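Local coordinates for uncharacterized protein (PDB 3L7Y) that is uncharacterised but binds a magnesium ion and is probably a phosphatase of the haloacid dehalogenase-like hydrolase family, at residues 45-50 with 290-295; 266-271 with 275-280; 39-44 with 257-262. All coordinates share one frame; numbering follows the deposited sequence.

Interaction 1 of 3, residues 45-50 with 290-295. With MG (magnesium ion), chain B.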
# COMPACT_ATOMS: atom_id res chain seq x y z
N ASP A 45 7.62 1.56 -0.04
CA ASP A 45 8.16 2.63 -0.86
C ASP A 45 8.17 3.96 -0.11
O ASP A 45 7.13 4.41 0.33
CB ASP A 45 7.33 2.79 -2.14
CG ASP A 45 7.31 1.51 -2.99
OD1 ASP A 45 8.38 0.92 -3.23
OD2 ASP A 45 6.21 1.09 -3.40
N GLY A 46 9.34 4.59 0.01
CA GLY A 46 9.45 5.90 0.64
C GLY A 46 9.57 5.85 2.16
O GLY A 46 9.72 6.89 2.80
N THR A 47 9.52 4.65 2.71
CA THR A 47 9.49 4.43 4.15
C THR A 47 10.50 3.35 4.54
O THR A 47 11.64 3.67 4.86
CB THR A 47 8.07 4.06 4.63
OG1 THR A 47 7.14 5.09 4.23
CG2 THR A 47 8.04 3.93 6.16
N PHE A 48 10.09 2.08 4.52
CA PHE A 48 11.02 0.98 4.79
C PHE A 48 12.11 0.97 3.72
O PHE A 48 13.29 0.80 4.02
CB PHE A 48 10.28 -0.37 4.81
CG PHE A 48 11.14 -1.56 5.23
CD1 PHE A 48 11.35 -1.85 6.57
CD2 PHE A 48 11.67 -2.42 4.27
CE1 PHE A 48 12.12 -2.97 6.96
CE2 PHE A 48 12.43 -3.54 4.64
CZ PHE A 48 12.66 -3.81 5.99
N LEU A 49 11.70 1.18 2.47
CA LEU A 49 12.64 1.18 1.35
C LEU A 49 13.31 2.53 1.18
O LEU A 49 12.67 3.58 1.34
CB LEU A 49 11.93 0.77 0.06
CG LEU A 49 11.31 -0.63 0.07
CD1 LEU A 49 10.58 -0.92 -1.24
CD2 LEU A 49 12.40 -1.69 0.36
N ASN A 50 14.59 2.50 0.84
CA ASN A 50 15.35 3.72 0.61
C ASN A 50 15.05 4.21 -0.80
O ASN A 50 14.27 3.59 -1.50
CB ASN A 50 16.86 3.49 0.84
CG ASN A 50 17.48 2.51 -0.15
OD1 ASN A 50 17.01 2.36 -1.27
ND2 ASN A 50 18.56 1.86 0.26
N SER A 290 17.71 4.86 6.98
CA SER A 290 17.20 3.71 7.73
C SER A 290 16.31 4.15 8.89
O SER A 290 16.41 3.63 10.01
CB SER A 290 18.36 2.86 8.25
OG SER A 290 18.91 2.08 7.20
N GLY A 291 15.41 5.09 8.61
CA GLY A 291 14.59 5.69 9.65
C GLY A 291 13.75 4.68 10.41
O GLY A 291 13.53 4.83 11.62
N VAL A 292 13.26 3.67 9.71
CA VAL A 292 12.43 2.65 10.33
C VAL A 292 13.22 1.73 11.27
O VAL A 292 12.81 1.49 12.40
CB VAL A 292 11.71 1.77 9.27
CG1 VAL A 292 11.10 0.56 9.92
CG2 VAL A 292 10.64 2.58 8.52
N LEU A 293 14.34 1.20 10.79
CA LEU A 293 15.12 0.25 11.60
C LEU A 293 15.72 0.99 12.78
O LEU A 293 15.89 0.43 13.87
CB LEU A 293 16.22 -0.41 10.76
CG LEU A 293 15.72 -1.19 9.54
CD1 LEU A 293 16.88 -1.85 8.85
CD2 LEU A 293 14.67 -2.24 9.91
N ASP A 294 16.03 2.26 12.57
CA ASP A 294 16.63 3.08 13.62
C ASP A 294 15.68 3.16 14.81
O ASP A 294 16.08 2.95 15.96
CB ASP A 294 16.95 4.47 13.09
CG ASP A 294 17.35 5.43 14.19
OD1 ASP A 294 16.76 6.54 14.23
OD2 ASP A 294 18.23 5.09 15.00
N VAL A 295 14.42 3.47 14.53
CA VAL A 295 13.40 3.57 15.57
C VAL A 295 13.19 2.22 16.23
O VAL A 295 13.06 2.14 17.44
CB VAL A 295 12.07 4.09 15.00
CG1 VAL A 295 10.93 3.93 16.02
CG2 VAL A 295 12.21 5.55 14.57
MG MG B . 4.99 5.35 0.40
O HOH W 1 13.94 3.65 6.56
O HOH W 2 3.59 6.36 -1.40
O HOH W 3 2.65 5.32 1.17
O HOH W 4 4.27 3.32 -1.00
O HOH W 5 6.03 7.15 -0.95

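Interaction 2 of 3, residues 266-271 with 275-280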
# COMPACT_ATOMS: atom_id res chain seq x y z
N SER A 266 2.88 6.20 16.13
CA SER A 266 2.83 6.50 14.71
C SER A 266 3.99 7.40 14.31
O SER A 266 4.21 8.48 14.91
CB SER A 266 1.50 7.16 14.37
OG SER A 266 1.17 8.12 15.36
N TYR A 267 4.73 6.94 13.30
CA TYR A 267 5.95 7.61 12.85
C TYR A 267 5.81 8.07 11.40
O TYR A 267 5.63 7.24 10.52
CB TYR A 267 7.16 6.67 12.97
CG TYR A 267 7.62 6.44 14.39
CD1 TYR A 267 8.62 7.23 14.96
CD2 TYR A 267 7.02 5.46 15.17
CE1 TYR A 267 9.03 7.02 16.28
CE2 TYR A 267 7.42 5.25 16.48
CZ TYR A 267 8.42 6.04 17.03
OH TYR A 267 8.81 5.82 18.34
N ALA A 268 5.88 9.38 11.16
CA ALA A 268 6.07 9.89 9.80
C ALA A 268 7.55 9.98 9.50
O ALA A 268 8.33 10.46 10.32
CB ALA A 268 5.42 11.26 9.64
N MET A 269 7.96 9.53 8.32
CA MET A 269 9.35 9.64 7.90
C MET A 269 9.72 11.11 7.75
O MET A 269 8.88 11.94 7.39
CB MET A 269 9.58 8.88 6.59
CG MET A 269 9.10 7.43 6.62
SD MET A 269 9.88 6.49 7.95
CE MET A 269 11.61 6.50 7.43
N ALA A 270 10.98 11.44 8.03
CA ALA A 270 11.46 12.81 7.84
C ALA A 270 11.15 13.34 6.43
O ALA A 270 10.99 14.55 6.25
CB ALA A 270 12.96 12.91 8.12
N ASN A 271 11.09 12.43 5.45
CA ASN A 271 10.83 12.81 4.05
C ASN A 271 9.36 12.93 3.67
O ASN A 271 9.04 13.30 2.55
CB ASN A 271 11.53 11.85 3.07
CG ASN A 271 11.28 10.40 3.41
OD1 ASN A 271 11.85 9.88 4.37
ND2 ASN A 271 10.43 9.74 2.62
N ASN A 275 1.21 17.08 5.43
CA ASN A 275 -0.07 16.49 5.81
C ASN A 275 0.06 15.10 6.42
O ASN A 275 -0.73 14.72 7.29
CB ASN A 275 -1.04 16.47 4.62
CG ASN A 275 -0.49 15.69 3.43
OD1 ASN A 275 -1.09 14.71 2.99
ND2 ASN A 275 0.63 16.14 2.89
N VAL A 276 1.06 14.33 5.97
CA VAL A 276 1.30 13.00 6.53
C VAL A 276 1.99 13.13 7.89
O VAL A 276 1.74 12.37 8.81
CB VAL A 276 2.14 12.13 5.57
CG1 VAL A 276 2.48 10.79 6.22
CG2 VAL A 276 1.40 11.90 4.23
N LYS A 277 2.88 14.10 8.02
CA LYS A 277 3.44 14.40 9.33
C LYS A 277 2.35 14.82 10.31
O LYS A 277 2.39 14.46 11.48
CB LYS A 277 4.53 15.47 9.21
CG LYS A 277 5.79 14.96 8.51
CD LYS A 277 6.87 16.01 8.43
CE LYS A 277 8.11 15.42 7.83
NZ LYS A 277 9.25 16.35 7.92
N ALA A 278 1.35 15.55 9.82
CA ALA A 278 0.26 15.98 10.69
C ALA A 278 -0.48 14.81 11.33
O ALA A 278 -1.02 14.94 12.42
CB ALA A 278 -0.73 16.88 9.93
N ALA A 279 -0.49 13.66 10.64
CA ALA A 279 -1.20 12.47 11.10
C ALA A 279 -0.38 11.63 12.09
O ALA A 279 -0.91 10.72 12.72
CB ALA A 279 -1.63 11.60 9.91
N ALA A 280 0.92 11.92 12.19
CA ALA A 280 1.81 11.13 13.07
C ALA A 280 2.07 11.81 14.41
O ALA A 280 2.04 13.02 14.51
CB ALA A 280 3.14 10.84 12.38

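Interaction 3 of 3, residues 39-44 with 257-262. With MG (magnesium ion), chain B.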
# COMPACT_ATOMS: atom_id res chain seq x y z
N VAL A 39 2.75 -5.00 17.78
CA VAL A 39 2.79 -5.10 16.33
C VAL A 39 3.46 -3.87 15.74
O VAL A 39 3.26 -2.75 16.23
CB VAL A 39 1.40 -5.45 15.69
CG1 VAL A 39 0.27 -5.34 16.70
CG2 VAL A 39 1.14 -4.65 14.41
N ILE A 40 4.32 -4.11 14.76
CA ILE A 40 5.04 -3.06 14.07
C ILE A 40 4.65 -3.15 12.60
O ILE A 40 4.81 -4.19 11.97
CB ILE A 40 6.56 -3.25 14.19
CG1 ILE A 40 7.01 -3.21 15.66
CG2 ILE A 40 7.31 -2.18 13.36
CD1 ILE A 40 8.50 -3.42 15.83
N ALA A 41 4.14 -2.05 12.06
CA ALA A 41 3.64 -2.04 10.69
C ALA A 41 4.36 -0.97 9.91
O ALA A 41 4.47 0.15 10.37
CB ALA A 41 2.12 -1.77 10.68
N THR A 42 4.85 -1.31 8.73
CA THR A 42 5.52 -0.29 7.95
C THR A 42 5.10 -0.22 6.50
O THR A 42 4.95 -1.25 5.81
CB THR A 42 7.04 -0.47 7.99
OG1 THR A 42 7.66 0.65 7.35
CG2 THR A 42 7.43 -1.74 7.25
N ASP A 43 4.95 1.00 6.02
CA ASP A 43 4.87 1.23 4.59
C ASP A 43 6.20 0.81 3.95
O ASP A 43 7.22 0.70 4.65
CB ASP A 43 4.60 2.70 4.34
CG ASP A 43 4.53 3.03 2.89
OD1 ASP A 43 4.06 2.16 2.11
OD2 ASP A 43 4.95 4.14 2.52
N MET A 44 6.20 0.58 2.63
CA MET A 44 7.42 0.14 1.93
C MET A 44 8.13 1.25 1.15
O MET A 44 9.13 1.81 1.62
CB MET A 44 7.10 -1.04 1.00
CG MET A 44 6.86 -2.33 1.75
SD MET A 44 8.37 -2.89 2.55
CE MET A 44 9.29 -3.46 1.12
N ILE A 257 -2.31 7.57 5.96
CA ILE A 257 -2.86 8.45 6.99
C ILE A 257 -3.81 7.76 7.97
O ILE A 257 -3.75 8.04 9.18
CB ILE A 257 -3.50 9.73 6.40
CG1 ILE A 257 -2.44 10.69 5.87
CG2 ILE A 257 -4.32 10.47 7.45
CD1 ILE A 257 -3.04 11.85 5.03
N GLU A 258 -4.70 6.89 7.49
CA GLU A 258 -5.58 6.17 8.43
C GLU A 258 -4.75 5.26 9.35
O GLU A 258 -5.06 5.09 10.54
CB GLU A 258 -6.65 5.35 7.69
CG GLU A 258 -7.55 6.18 6.75
CD GLU A 258 -6.96 6.39 5.36
OE1 GLU A 258 -5.81 5.95 5.12
OE2 GLU A 258 -7.65 6.98 4.50
N MET A 259 -3.70 4.67 8.81
CA MET A 259 -2.85 3.79 9.61
C MET A 259 -2.13 4.57 10.70
O MET A 259 -2.04 4.12 11.84
CB MET A 259 -1.82 3.08 8.74
CG MET A 259 -0.77 2.28 9.52
SD MET A 259 0.25 1.25 8.43
CE MET A 259 1.36 2.47 7.72
N LEU A 260 -1.58 5.72 10.32
CA LEU A 260 -0.86 6.58 11.24
C LEU A 260 -1.78 7.11 12.35
O LEU A 260 -1.42 7.07 13.53
CB LEU A 260 -0.22 7.74 10.47
CG LEU A 260 1.28 7.73 10.15
CD1 LEU A 260 1.97 6.40 10.47
CD2 LEU A 260 1.54 8.19 8.70
N LYS A 261 -2.95 7.60 11.97
CA LYS A 261 -3.90 8.08 12.97
C LYS A 261 -4.29 6.96 13.94
O LYS A 261 -4.53 7.19 15.12
CB LYS A 261 -5.13 8.67 12.31
CG LYS A 261 -4.85 10.01 11.63
CD LYS A 261 -6.07 10.54 10.88
N LEU A 262 -4.32 5.73 13.43
CA LEU A 262 -4.72 4.59 14.24
C LEU A 262 -3.69 4.23 15.29
O LEU A 262 -4.03 3.95 16.45
CB LEU A 262 -4.96 3.36 13.36
CG LEU A 262 -5.16 2.07 14.15
CD1 LEU A 262 -6.55 2.02 14.78
CD2 LEU A 262 -4.93 0.84 13.25
MG MG B . 4.99 5.35 0.40
O HOH W 4 4.27 3.32 -1.00
O HOH W 2 3.59 6.36 -1.40
O HOH W 3 2.65 5.32 1.17
O HOH W 5 6.03 7.15 -0.95

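Interaction 1 of 3, residues 45-50 with 290-295
Thr-47 O and Val-292 N meet through one water: the water donates to Thr-47 O over 2.9 Å and accepts the amide hydrogen of Val-292 N over 3.2 Å. It thus ties the turn at 45-48 to the first turn of helix 291-301, where no direct hydrogen bond joins 45-50 and 290-295. The rest of the contact is apolar and buried. Val-292 is the wedge, its two methyls serving different partners. With CG1 anti to the backbone N (chi1 168°), CG2 lies beside that N and touches Thr-47 CG2 at 3.8 Å, while CG1 comes to the edge of the Phe-48 ring, near its plane, 4.1 Å from CD1. The side chains of Phe-48 and Val-292 cross at about a right angle. Further out on the ring, Phe-48 CE1 meets Leu-293 CD2 at 4.0 Å, and Phe-60 of helix 57-69 packs edge-to-face with the same ring. Phe-48 gets there by placing CG anti to its own N (chi1 -174°), which carries the ring past Val-292 to Leu-293. Thr-47 is two-faced: its methyl joins the apolar patch, whereas OG1 turns back to a hydrogen bond with Asp-43 OD2. Two residues earlier the backbone carbonyl Asp-45 O, not the carboxylate, binds the magnesium ion at 2.3 Å; Asp-45 OD2 is hydrogen-bonded to Asn-80. Four waters, Asp-43 and Asp-252 complete the coordination. Gly-46, at positive phi (85°), lies between the metal-binding carbonyl and the packed Thr-47. A DxDGT sequence running into one wide helical turn, with a backbone carbonyl on magnesium, is characteristic of the first sequence motif and ensuing squiggle of haloacid dehalogenase-like hydrolases.

Interaction 2 of 3, residues 266-271 with 275-280
Ser-266 and Ala-280 begin the contact at the end where strand 265-268 lies beside the exit of helix 274-279. Ser-266 OG comes within 3.8 Å of Ala-280 CA and accepts a hydrogen bond from Asn-281 N, just beyond the helix. Tyr-267 turns away from the helix, to the other face of the sheet, where its ring meets those of Tyr-282 and Phe-250. Ala-268 points back at the helix and is the centre of the packing. Its CB sits 3.6 Å from Ala-280 CB and 3.7 Å from Lys-277 CA, while the Ala-280 methyl, CB, also lies 3.3 Å from Ala-268 N. With such small side chains between them, the axes of the strand and helix segments come within 7.5 Å, running almost antiparallel at 160°. Past the strand, Met-269 again faces away, but its carbonyl O lies 3.6 Å from Lys-277 CE. The lysine chain, fully extended beyond CG (chi2 -179°), runs from the helix along the segment to Ala-270, where NZ donates to Ala-270 O over 3.0 Å. NZ approaches from above the carbonyl plane, 37° out of it, and so does not follow a lone pair. Gln-283 OE1 takes a second bond from NZ, so the ammonium group joins the segment after one strand to the neighbouring strand 282-283. Asn-271 OD1, at the end of 266-271, accepts a bond from Asn-287 N. Strand 265-268, helix 274-279 and strand 282-283, parallel to the first, form a beta-alpha-beta crossover at the edge of the Rossmann-like core sheet.

Interaction 3 of 3, residues 39-44 with 257-262
Met-259 reaches from helix 257-262 to strand 39-42 and alone carries the helix side of this buried contact. Its SD lies 4.2 Å from Ala-41 CB, and its CE lies 4.2 Å from Asp-43 N. The chain leaves the helix nearly straight (chi1 172°, chi2 171°), and the last torsion then bends CE along the strand towards its C-terminal end. No hydrogen bond crosses between 39-44 and 257-262. Around the thioether, Ala-77 and Ala-249 of the flanking parallel strands offer further small surfaces, and Leu-233 of helix 229-239 adds to the cover of Ala-41. This is the Rossmann-like core of the haloacid dehalogenase family: a helix lies over the central parallel strands, with acidic residues gathered just beyond their C-terminal ends. Asp-43, just past the end of strand 39-42, is one of them. Its OD2 binds the magnesium ion at 2.4 Å. The other oxygen, OD1, forms a salt bridge with Lys-229 and takes a weak bond, 3.3 Å long, from a metal-bound water. The two oxygens are thus held by different partners, which should limit the rotation of the carboxylate. Behind it, Thr-42 OG1 donates to Asp-43 O over 2.7 Å, in the carbonyl plane and on a lone pair, a side chain-to-backbone link between successive residues where the chain leaves the strand.

How the interactions relate
Interactions 1 and 3 are buried and share the magnesium ion, which takes a backbone carbonyl from 45-50 and a carboxylate oxygen from 39-44; interaction 2 is only partly buried and lies farther along the same sheet. Helices 257-262 and 274-279 pack on one face, where Leu-260 touches Ser-266 and Val-276, while helix 291-301 covers the other, meeting Thr-42 and Tyr-267. The chemistry differs accordingly: a bridging water, an aromatic ring and branched aliphatic chains in interaction 1, a lone thioether in interaction 3, and alanines with a lysine reaching a carbonyl in interaction 2. Asn-271 ND2 to Gly-46 O, 2.9 Å, probably hydrogen-bonds interaction 2 to the metal-binding turn.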